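Leucyl-tRNA synthetase subunit alpha (Aquifex aeolicus, PDB 3O0A) joins leucine to its tRNA using ATP, and its CP1 hydrolytic domain probably cleaves wrongly charged amino acids from that tRNA. Local coordinates at residues A[75-86]-A[105-113]; A[118-129]-A[152-161]. All coordinates share one frame; numbering follows the deposited sequence.

How the contacts relate
Both contacts lie within the editing domain, and their centres are 13 Å apart. They come in series along the chain, contact 1 closing before contact 2 opens. They meet in a mixed four-stranded sheet, where strand 106-114 of contact 1 is outermost and pairs antiparallel with strand 121-127 of contact 2; the probable bonds from Leu109 N to Val124 O and from Ala113 N to Ile122 O belong to this pairing. Helix 80-91 packs by the outer strand, while helix 147-156 covers strand 121-127. Ser126, which meets Phe86, points away from the second helix, and its neighbours Trp125 and Ala127 point toward it. The sheet thus ties the two helices, 80-91 and 147-156, into one domain.

Contact 1 of 2, residues A[75-86]-A[105-113]; sequences LGNACYSDVENF and EGVFLGVYA
Helix 80-86 packs against the outermost strand of the mixed sheet, Val83 and Phe86 resting on Val107 and Leu109; the axes of helix 80-86 and strand 106-109 approach to 8.3 Å. With CG anti to the backbone N (chi1 173°), the Phe86 ring reaches the strand, its CD2 3.6 Å from Val107 CG2 and its CE1 3.6 Å from Glu105 O. Glu105 slides past the ring in the opposite direction, OE2 at the ring edge and OE1 paired with Lys89. Putting an alanine at Phe86 would probably leave Val107 CG2 and the Glu105 chain without their packing partner. The Val83 and Leu109 side chains cross at about a right angle, Val83 CG1 3.7 Å from Leu109 CD2. Before the helix, Ala78 CB lies 3.6 Å from Gly110 CA; Gly110, with no side chain, lets the methyl come this close, and its positive phi also suits glycine. Asn77 ND2 donates to Gly110 O (3.0 Å, N-H...O 158°) from above the carbonyl plane, and a water joins Cys79 N to Phe108 O. Apolar packing therefore seats the helix, whereas polar bonds fix the loop leading into it against the chain's corner.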
loop_
_atom_site.group_PDB
_atom_site.type_symbol
_atom_site.label_atom_id
_atom_site.label_comp_id
_atom_site.label_asym_id
_atom_site.label_seq_id
_atom_site.Cartn_x
_atom_site.Cartn_y
_atom_site.Cartn_z
ATOM N N LEU A 75 4.195 -1.412 19.147
ATOM C CA LEU A 75 5.177 -2.407 18.682
ATOM C C LEU A 75 6.648 -1.968 18.794
ATOM O O LEU A 75 7.559 -2.790 18.607
ATOM C CB LEU A 75 4.882 -2.791 17.221
ATOM C CG LEU A 75 3.562 -3.509 16.913
ATOM C CD1 LEU A 75 3.349 -3.644 15.408
ATOM C CD2 LEU A 75 3.521 -4.883 17.601
ATOM N N GLY A 76 6.865 -0.687 19.095
ATOM C CA GLY A 76 8.202 -0.082 19.170
ATOM C C GLY A 76 8.818 0.253 17.824
ATOM O O GLY A 76 10.038 0.441 17.727
ATOM N N ASN A 77 7.982 0.319 16.784
ATOM C CA ASN A 77 8.452 0.510 15.406
ATOM C C ASN A 77 8.268 1.927 14.875
ATOM O O ASN A 77 8.890 2.299 13.869
ATOM C CB ASN A 77 7.703 -0.414 14.436
ATOM C CG ASN A 77 7.944 -1.895 14.684
ATOM O OD1 ASN A 77 8.942 -2.303 15.289
ATOM N ND2 ASN A 77 7.032 -2.721 14.161
ATOM N N ALA A 78 7.364 2.689 15.483
ATOM C CA ALA A 78 7.034 4.023 14.973
ATOM C C ALA A 78 7.246 5.099 16.017
ATOM O O ALA A 78 7.126 4.853 17.219
ATOM C CB ALA A 78 5.586 4.084 14.472
ATOM N N CYS A 79 7.560 6.299 15.532
ATOM C CA CYS A 79 7.598 7.489 16.360
ATOM C C CYS A 79 6.270 8.223 16.194
ATOM O O CYS A 79 6.025 8.827 15.145
ATOM C CB CYS A 79 8.746 8.392 15.912
ATOM S SG CYS A 79 8.755 9.923 16.828
ATOM N N TYR A 80 5.404 8.158 17.211
ATOM C CA TYR A 80 4.084 8.764 17.090
ATOM C C TYR A 80 4.121 10.279 16.817
ATOM O O TYR A 80 3.392 10.784 15.950
ATOM C CB TYR A 80 3.209 8.467 18.314
ATOM C CG TYR A 80 1.745 8.723 18.028
ATOM C CD1 TYR A 80 1.201 10.001 18.178
ATOM C CD2 TYR A 80 0.902 7.691 17.582
ATOM C CE1 TYR A 80 -0.141 10.257 17.886
ATOM C CE2 TYR A 80 -0.449 7.941 17.307
ATOM C CZ TYR A 80 -0.953 9.223 17.458
ATOM O OH TYR A 80 -2.281 9.474 17.189
ATOM N N SER A 81 4.984 11.000 17.523
ATOM C CA SER A 81 5.092 12.442 17.307
ATOM C C SER A 81 5.509 12.764 15.872
ATOM O O SER A 81 5.078 13.781 15.314
ATOM C CB SER A 81 6.061 13.090 18.301
ATOM O OG SER A 81 7.258 12.345 18.398
ATOM N N ASP A 82 6.350 11.914 15.289
ATOM C CA ASP A 82 6.796 12.116 13.896
ATOM C C ASP A 82 5.583 12.030 12.984
ATOM O O ASP A 82 5.433 12.808 12.026
ATOM C CB ASP A 82 7.811 11.050 13.477
ATOM C CG ASP A 82 9.233 11.383 13.865
ATOM O OD1 ASP A 82 9.498 12.459 14.452
ATOM O OD2 ASP A 82 10.107 10.528 13.591
ATOM N N VAL A 83 4.711 11.068 13.276
ATOM C CA VAL A 83 3.531 10.861 12.451
ATOM C C VAL A 83 2.582 12.049 12.614
ATOM O O VAL A 83 2.106 12.613 11.631
ATOM C CB VAL A 83 2.838 9.522 12.777
ATOM C CG1 VAL A 83 1.546 9.358 11.942
ATOM C CG2 VAL A 83 3.779 8.366 12.482
ATOM N N GLU A 84 2.350 12.449 13.857
ATOM C CA GLU A 84 1.448 13.561 14.167
ATOM C C GLU A 84 1.913 14.857 13.522
ATOM O O GLU A 84 1.118 15.603 12.927
ATOM C CB GLU A 84 1.404 13.742 15.681
ATOM C CG GLU A 84 0.184 14.484 16.166
ATOM C CD GLU A 84 -0.005 14.318 17.658
ATOM O OE1 GLU A 84 0.974 14.531 18.402
ATOM O OE2 GLU A 84 -1.127 13.961 18.075
ATOM N N ASN A 85 3.207 15.130 13.640
ATOM C CA ASN A 85 3.793 16.330 13.039
ATOM C C ASN A 85 3.591 16.335 11.530
ATOM O O ASN A 85 3.284 17.375 10.940
ATOM C CB ASN A 85 5.283 16.423 13.358
ATOM C CG ASN A 85 5.549 16.693 14.824
ATOM O OD1 ASN A 85 4.658 17.123 15.567
ATOM N ND2 ASN A 85 6.763 16.425 15.254
ATOM N N PHE A 86 3.772 15.178 10.909
ATOM C CA PHE A 86 3.543 15.069 9.461
ATOM C C PHE A 86 2.094 15.391 9.062
ATOM O O PHE A 86 1.845 16.188 8.144
ATOM C CB PHE A 86 3.960 13.688 8.963
ATOM C CG PHE A 86 3.614 13.432 7.528
ATOM C CD1 PHE A 86 4.331 14.058 6.508
ATOM C CD2 PHE A 86 2.568 12.555 7.201
ATOM C CE1 PHE A 86 4.007 13.821 5.168
ATOM C CE2 PHE A 86 2.237 12.313 5.867
ATOM C CZ PHE A 86 2.975 12.935 4.857
ATOM N N GLU A 105 7.446 13.494 0.624
ATOM C CA GLU A 105 7.617 13.406 2.070
ATOM C C GLU A 105 6.663 12.368 2.631
ATOM O O GLU A 105 5.494 12.325 2.249
ATOM C CB GLU A 105 7.375 14.754 2.768
ATOM C CG GLU A 105 7.822 14.735 4.253
ATOM C CD GLU A 105 7.540 16.023 5.029
ATOM O OE1 GLU A 105 7.213 17.059 4.405
ATOM O OE2 GLU A 105 7.668 15.995 6.283
ATOM N N GLY A 106 7.179 11.540 3.529
ATOM C CA GLY A 106 6.341 10.577 4.230
ATOM C C GLY A 106 6.908 10.117 5.558
ATOM O O GLY A 106 8.013 10.497 5.959
ATOM N N VAL A 107 6.142 9.273 6.232
ATOM C CA VAL A 107 6.484 8.796 7.565
ATOM C C VAL A 107 6.038 7.345 7.703
ATOM O O VAL A 107 4.999 6.954 7.153
ATOM C CB VAL A 107 5.836 9.659 8.681
ATOM C CG1 VAL A 107 6.454 11.058 8.722
ATOM C CG2 VAL A 107 4.308 9.732 8.543
ATOM N N PHE A 108 6.838 6.548 8.400
ATOM C CA PHE A 108 6.520 5.122 8.588
ATOM C C PHE A 108 5.578 5.003 9.780
ATOM O O PHE A 108 5.838 5.597 10.833
ATOM C CB PHE A 108 7.817 4.342 8.818
ATOM C CG PHE A 108 7.641 2.881 9.168
ATOM C CD1 PHE A 108 6.727 2.067 8.494
ATOM C CD2 PHE A 108 8.441 2.316 10.166
ATOM C CE1 PHE A 108 6.597 0.715 8.836
ATOM C CE2 PHE A 108 8.337 0.974 10.512
ATOM C CZ PHE A 108 7.411 0.159 9.843
ATOM N N LEU A 109 4.492 4.250 9.606
ATOM C CA LEU A 109 3.501 4.065 10.671
ATOM C C LEU A 109 3.829 2.942 11.664
ATOM O O LEU A 109 3.146 2.788 12.679
ATOM C CB LEU A 109 2.101 3.875 10.063
ATOM C CG LEU A 109 1.630 4.982 9.107
ATOM C CD1 LEU A 109 0.153 4.719 8.703
ATOM C CD2 LEU A 109 1.824 6.421 9.668
ATOM N N GLY A 110 4.872 2.165 11.378
ATOM C CA GLY A 110 5.354 1.165 12.323
ATOM C C GLY A 110 4.627 -0.170 12.280
ATOM O O GLY A 110 4.816 -1.013 13.156
ATOM N N VAL A 111 3.790 -0.370 11.266
ATOM C CA VAL A 111 3.098 -1.650 11.109
ATOM C C VAL A 111 3.360 -2.197 9.718
ATOM O O VAL A 111 3.735 -1.446 8.812
ATOM C CB VAL A 111 1.566 -1.527 11.342
ATOM C CG1 VAL A 111 1.289 -1.104 12.807
ATOM C CG2 VAL A 111 0.917 -0.532 10.357
ATOM N N TYR A 112 3.139 -3.500 9.566
ATOM C CA TYR A 112 3.301 -4.172 8.282
ATOM C C TYR A 112 1.989 -4.817 7.860
ATOM O O TYR A 112 1.356 -5.557 8.633
ATOM C CB TYR A 112 4.404 -5.219 8.385
ATOM C CG TYR A 112 5.744 -4.604 8.698
ATOM C CD1 TYR A 112 6.095 -4.270 10.008
ATOM C CD2 TYR A 112 6.652 -4.330 7.678
ATOM C CE1 TYR A 112 7.335 -3.679 10.291
ATOM C CE2 TYR A 112 7.885 -3.765 7.951
ATOM C CZ TYR A 112 8.214 -3.433 9.247
ATOM O OH TYR A 112 9.442 -2.871 9.503
ATOM N N ALA A 113 1.574 -4.507 6.646
ATOM C CA ALA A 113 0.353 -5.075 6.095
ATOM C C ALA A 113 0.711 -6.364 5.365
ATOM O O ALA A 113 1.741 -6.451 4.696
ATOM C CB ALA A 113 -0.271 -4.090 5.125
HETATM O O HOH W 1 7.674 6.476 12.588
#

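Contact 2 of 2, residues A[118-129]-A[152-161]; sequences NGEKIPVWSANY and FAKKYDLPIK
Lys161 NZ is gripped by Glu120, a water and, beyond the two segments, Phe51 O. Lys161 NZ forms a salt bridge with Glu120, donating to Glu120 OE1 at 2.9 Å, on the syn side but well tilted out of the carboxylate plane, and only weakly to OE2. A lysine suits the place because its fully extended chain spans the gap to the loop before strand 121-127. The water lies 2.8 Å from Lys161 NZ and also accepts from Asn118 ND2, so it links two donors that cannot bond each other. Asn118 OD1 in turn accepts from Glu120 N at 3.0 Å, an Asx turn that steadies the residue bearing the carboxylate.

At the other end, Trp125 and Ala127 project from the strand toward helix 152-156. Phe152, whose CG lies opposite the backbone N (chi1 -167°) and beside the carbonyl carbon, turns its edge to the face of the Trp125 six-membered ring in an offset edge-to-face pair, planes at 85° and centroids 5.6 Å apart. Its CE1 lies 3.5 Å from Ala127 CB, where a small residue leaves room for the ring, and its CD1 lies 3.5 Å from Tyr129 CE1. Tyr156 meets Trp125 obliquely, planes at 47°, with Trp125 CZ3 over one face of the tyrosine and Lys155 CG over the other. The hydroxyls find polar partners outside the cluster, which would help hold the rings' orientation: Tyr129 OH bonds to Asp149 OD1, Tyr156 OH to Gly106 N. After the helix ends in a Schellman motif at Asp157, Leu158 lays CD1 over the same face of Trp125 that Phe152 meets, and its CD2 sits 3.9 Å from Trp125 NE1. Four aromatic residues and a leucine thus join the helix end and the loop after it to strand 121-127 and the loop that follows, the layered packing of a helix on a mixed sheet in this alpha/beta editing domain.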
loop_
_atom_site.group_PDB
_atom_site.type_symbol
_atom_site.label_atom_id
_atom_site.label_comp_id
_atom_site.label_asym_id
_atom_site.label_seq_id
_atom_site.Cartn_x
_atom_site.Cartn_y
_atom_site.Cartn_z
ATOM N N ASN A 118 0.381 -12.757 -1.908
ATOM C CA ASN A 118 1.571 -13.573 -1.663
ATOM C C ASN A 118 1.937 -13.768 -0.186
ATOM O O ASN A 118 2.904 -14.479 0.121
ATOM C CB ASN A 118 2.769 -13.014 -2.445
ATOM C CG ASN A 118 3.097 -11.582 -2.063
ATOM O OD1 ASN A 118 2.703 -11.113 -0.995
ATOM N ND2 ASN A 118 3.823 -10.882 -2.932
ATOM N N GLY A 119 1.188 -13.130 0.712
ATOM C CA GLY A 119 1.405 -13.254 2.153
ATOM C C GLY A 119 2.612 -12.510 2.713
ATOM O O GLY A 119 2.938 -12.645 3.899
ATOM N N GLU A 120 3.275 -11.725 1.871
ATOM C CA GLU A 120 4.429 -10.936 2.300
ATOM C C GLU A 120 3.970 -9.791 3.177
ATOM O O GLU A 120 2.886 -9.245 2.971
ATOM C CB GLU A 120 5.218 -10.411 1.106
ATOM C CG GLU A 120 5.924 -11.522 0.351
ATOM C CD GLU A 120 6.642 -11.062 -0.894
ATOM O OE1 GLU A 120 6.655 -9.847 -1.203
ATOM O OE2 GLU A 120 7.206 -11.948 -1.570
ATOM N N LYS A 121 4.782 -9.479 4.183
ATOM C CA LYS A 121 4.512 -8.356 5.073
ATOM C C LYS A 121 5.287 -7.124 4.614
ATOM O O LYS A 121 6.523 -7.149 4.482
ATOM C CB LYS A 121 4.841 -8.744 6.515
ATOM C CG LYS A 121 3.900 -9.817 7.052
ATOM C CD LYS A 121 4.337 -10.324 8.409
ATOM C CE LYS A 121 3.567 -11.592 8.801
ATOM N NZ LYS A 121 2.128 -11.293 8.961
ATOM N N ILE A 122 4.549 -6.056 4.330
ATOM C CA ILE A 122 5.109 -4.855 3.718
ATOM C C ILE A 122 4.771 -3.619 4.571
ATOM O O ILE A 122 3.673 -3.538 5.118
ATOM C CB ILE A 122 4.663 -4.695 2.230
ATOM C CG1 ILE A 122 3.141 -4.617 2.095
ATOM C CG2 ILE A 122 5.211 -5.853 1.363
ATOM C CD1 ILE A 122 2.686 -4.244 0.682
ATOM N N PRO A 123 5.728 -2.675 4.717
ATOM C CA PRO A 123 5.534 -1.559 5.647
ATOM C C PRO A 123 4.464 -0.561 5.207
ATOM O O PRO A 123 4.311 -0.288 4.010
ATOM C CB PRO A 123 6.915 -0.892 5.685
ATOM C CG PRO A 123 7.510 -1.213 4.359
ATOM C CD PRO A 123 7.036 -2.593 4.035
ATOM N N VAL A 124 3.721 -0.039 6.183
ATOM C CA VAL A 124 2.696 0.960 5.929
ATOM C C VAL A 124 3.212 2.346 6.298
ATOM O O VAL A 124 3.641 2.568 7.431
ATOM C CB VAL A 124 1.399 0.657 6.691
ATOM C CG1 VAL A 124 0.283 1.623 6.249
ATOM C CG2 VAL A 124 0.972 -0.785 6.450
ATOM N N TRP A 125 3.148 3.243 5.316
ATOM C CA TRP A 125 3.583 4.634 5.405
ATOM C C TRP A 125 2.407 5.591 5.182
ATOM O O TRP A 125 1.336 5.186 4.717
ATOM C CB TRP A 125 4.636 4.880 4.319
ATOM C CG TRP A 125 5.951 4.278 4.614
ATOM C CD1 TRP A 125 6.269 2.942 4.669
ATOM C CD2 TRP A 125 7.150 4.990 4.891
ATOM N NE1 TRP A 125 7.605 2.787 4.978
ATOM C CE2 TRP A 125 8.167 4.028 5.123
ATOM C CE3 TRP A 125 7.468 6.349 4.981
ATOM C CZ2 TRP A 125 9.478 4.390 5.426
ATOM C CZ3 TRP A 125 8.776 6.710 5.296
ATOM C CH2 TRP A 125 9.761 5.734 5.518
ATOM N N SER A 126 2.592 6.858 5.548
ATOM C CA SER A 126 1.727 7.930 5.055
ATOM C C SER A 126 2.615 8.860 4.245
ATOM O O SER A 126 3.798 9.017 4.566
ATOM C CB SER A 126 1.055 8.684 6.201
ATOM O OG SER A 126 0.108 9.630 5.731
ATOM N N ALA A 127 2.061 9.450 3.185
ATOM C CA ALA A 127 2.853 10.339 2.305
ATOM C C ALA A 127 2.052 11.466 1.668
ATOM O O ALA A 127 0.841 11.346 1.494
ATOM C CB ALA A 127 3.588 9.530 1.238
ATOM N N ASN A 128 2.733 12.571 1.342
ATOM C CA ASN A 128 2.066 13.758 0.792
ATOM C C ASN A 128 1.468 13.552 -0.596
ATOM O O ASN A 128 0.425 14.134 -0.924
ATOM C CB ASN A 128 2.981 14.991 0.808
ATOM C CG ASN A 128 4.230 14.826 -0.046
ATOM O OD1 ASN A 128 4.577 13.722 -0.473
ATOM N ND2 ASN A 128 4.922 15.942 -0.289
ATOM N N TYR A 129 2.102 12.698 -1.398
ATOM C CA TYR A 129 1.705 12.538 -2.805
ATOM C C TYR A 129 0.426 11.712 -3.014
ATOM O O TYR A 129 -0.124 11.666 -4.122
ATOM C CB TYR A 129 2.882 12.001 -3.641
ATOM C CG TYR A 129 3.178 10.514 -3.499
ATOM C CD1 TYR A 129 3.951 10.023 -2.436
ATOM C CD2 TYR A 129 2.722 9.602 -4.450
ATOM C CE1 TYR A 129 4.231 8.650 -2.309
ATOM C CE2 TYR A 129 2.996 8.225 -4.330
ATOM C CZ TYR A 129 3.755 7.759 -3.275
ATOM O OH TYR A 129 4.030 6.409 -3.173
ATOM N N PHE A 152 9.355 7.784 -4.446
ATOM C CA PHE A 152 9.216 7.650 -3.003
ATOM C C PHE A 152 10.154 6.575 -2.460
ATOM O O PHE A 152 10.818 6.791 -1.445
ATOM C CB PHE A 152 7.771 7.348 -2.604
ATOM C CG PHE A 152 7.514 7.508 -1.124
ATOM C CD1 PHE A 152 7.222 8.763 -0.589
ATOM C CD2 PHE A 152 7.574 6.407 -0.268
ATOM C CE1 PHE A 152 6.989 8.916 0.783
ATOM C CE2 PHE A 152 7.341 6.554 1.105
ATOM C CZ PHE A 152 7.047 7.808 1.623
ATOM N N ALA A 153 10.213 5.430 -3.140
ATOM C CA ALA A 153 11.072 4.321 -2.715
ATOM C C ALA A 153 12.553 4.702 -2.759
ATOM O O ALA A 153 13.323 4.293 -1.893
ATOM C CB ALA A 153 10.808 3.065 -3.558
ATOM N N LYS A 154 12.930 5.480 -3.770
ATOM C CA LYS A 154 14.300 5.971 -3.911
ATOM C C LYS A 154 14.691 6.844 -2.715
ATOM O O LYS A 154 15.773 6.676 -2.134
ATOM C CB LYS A 154 14.452 6.757 -5.216
ATOM C CG LYS A 154 15.876 7.187 -5.510
ATOM C CD LYS A 154 15.951 8.149 -6.690
ATOM C CE LYS A 154 17.388 8.526 -6.997
ATOM N NZ LYS A 154 18.155 7.368 -7.534
ATOM N N LYS A 155 13.803 7.771 -2.358
ATOM C CA LYS A 155 14.039 8.701 -1.253
ATOM C C LYS A 155 14.130 7.978 0.090
ATOM O O LYS A 155 15.007 8.277 0.903
ATOM C CB LYS A 155 12.949 9.783 -1.217
ATOM C CG LYS A 155 12.944 10.705 0.022
ATOM C CD LYS A 155 14.221 11.489 0.208
ATOM C CE LYS A 155 14.237 12.158 1.580
ATOM N NZ LYS A 155 15.502 12.911 1.834
ATOM N N TYR A 156 13.232 7.022 0.321
ATOM C CA TYR A 156 13.150 6.392 1.635
ATOM C C TYR A 156 13.696 4.964 1.718
ATOM O O TYR A 156 13.418 4.251 2.679
ATOM C CB TYR A 156 11.716 6.481 2.182
ATOM C CG TYR A 156 11.291 7.895 2.506
ATOM C CD1 TYR A 156 11.745 8.539 3.664
ATOM C CD2 TYR A 156 10.430 8.594 1.664
ATOM C CE1 TYR A 156 11.354 9.844 3.970
ATOM C CE2 TYR A 156 10.026 9.903 1.964
ATOM C CZ TYR A 156 10.493 10.514 3.118
ATOM O OH TYR A 156 10.111 11.800 3.411
ATOM N N ASP A 157 14.482 4.562 0.720
ATOM C CA ASP A 157 15.183 3.263 0.743
ATOM C C ASP A 157 14.243 2.049 0.865
ATOM O O ASP A 157 14.486 1.132 1.657
ATOM C CB ASP A 157 16.259 3.256 1.847
ATOM C CG ASP A 157 17.140 2.012 1.816
ATOM O OD1 ASP A 157 17.411 1.484 0.714
ATOM O OD2 ASP A 157 17.559 1.562 2.908
ATOM N N LEU A 158 13.174 2.052 0.069
ATOM C CA LEU A 158 12.212 0.943 0.041
ATOM C C LEU A 158 12.471 -0.015 -1.141
ATOM O O LEU A 158 12.975 0.415 -2.178
ATOM C CB LEU A 158 10.778 1.493 0.037
ATOM C CG LEU A 158 10.433 2.359 1.267
ATOM C CD1 LEU A 158 9.177 3.182 1.050
ATOM C CD2 LEU A 158 10.317 1.512 2.543
ATOM N N PRO A 159 12.159 -1.319 -0.965
ATOM C CA PRO A 159 12.418 -2.347 -1.969
ATOM C C PRO A 159 11.712 -2.136 -3.304
ATOM O O PRO A 159 10.577 -1.649 -3.353
ATOM C CB PRO A 159 11.903 -3.625 -1.302
ATOM C CG PRO A 159 11.954 -3.341 0.140
ATOM C CD PRO A 159 11.565 -1.911 0.246
ATOM N N ILE A 160 12.405 -2.508 -4.376
ATOM C CA ILE A 160 11.842 -2.491 -5.713
ATOM C C ILE A 160 11.707 -3.953 -6.134
ATOM O O ILE A 160 12.669 -4.719 -6.057
ATOM C CB ILE A 160 12.726 -1.693 -6.707
ATOM C CG1 ILE A 160 13.076 -0.316 -6.128
ATOM C CG2 ILE A 160 12.021 -1.553 -8.059
ATOM C CD1 ILE A 160 14.269 0.379 -6.811
ATOM N N LYS A 161 10.502 -4.342 -6.550
ATOM C CA LYS A 161 10.230 -5.724 -6.947
ATOM C C LYS A 161 9.558 -5.761 -8.320
ATOM O O LYS A 161 8.446 -5.265 -8.487
ATOM C CB LYS A 161 9.349 -6.408 -5.897
ATOM C CG LYS A 161 8.995 -7.867 -6.175
ATOM C CD LYS A 161 8.136 -8.373 -5.025
ATOM C CE LYS A 161 7.792 -9.834 -5.150
ATOM N NZ LYS A 161 6.867 -10.203 -4.034
HETATM O O HOH W 2 5.428 -12.442 -4.936
#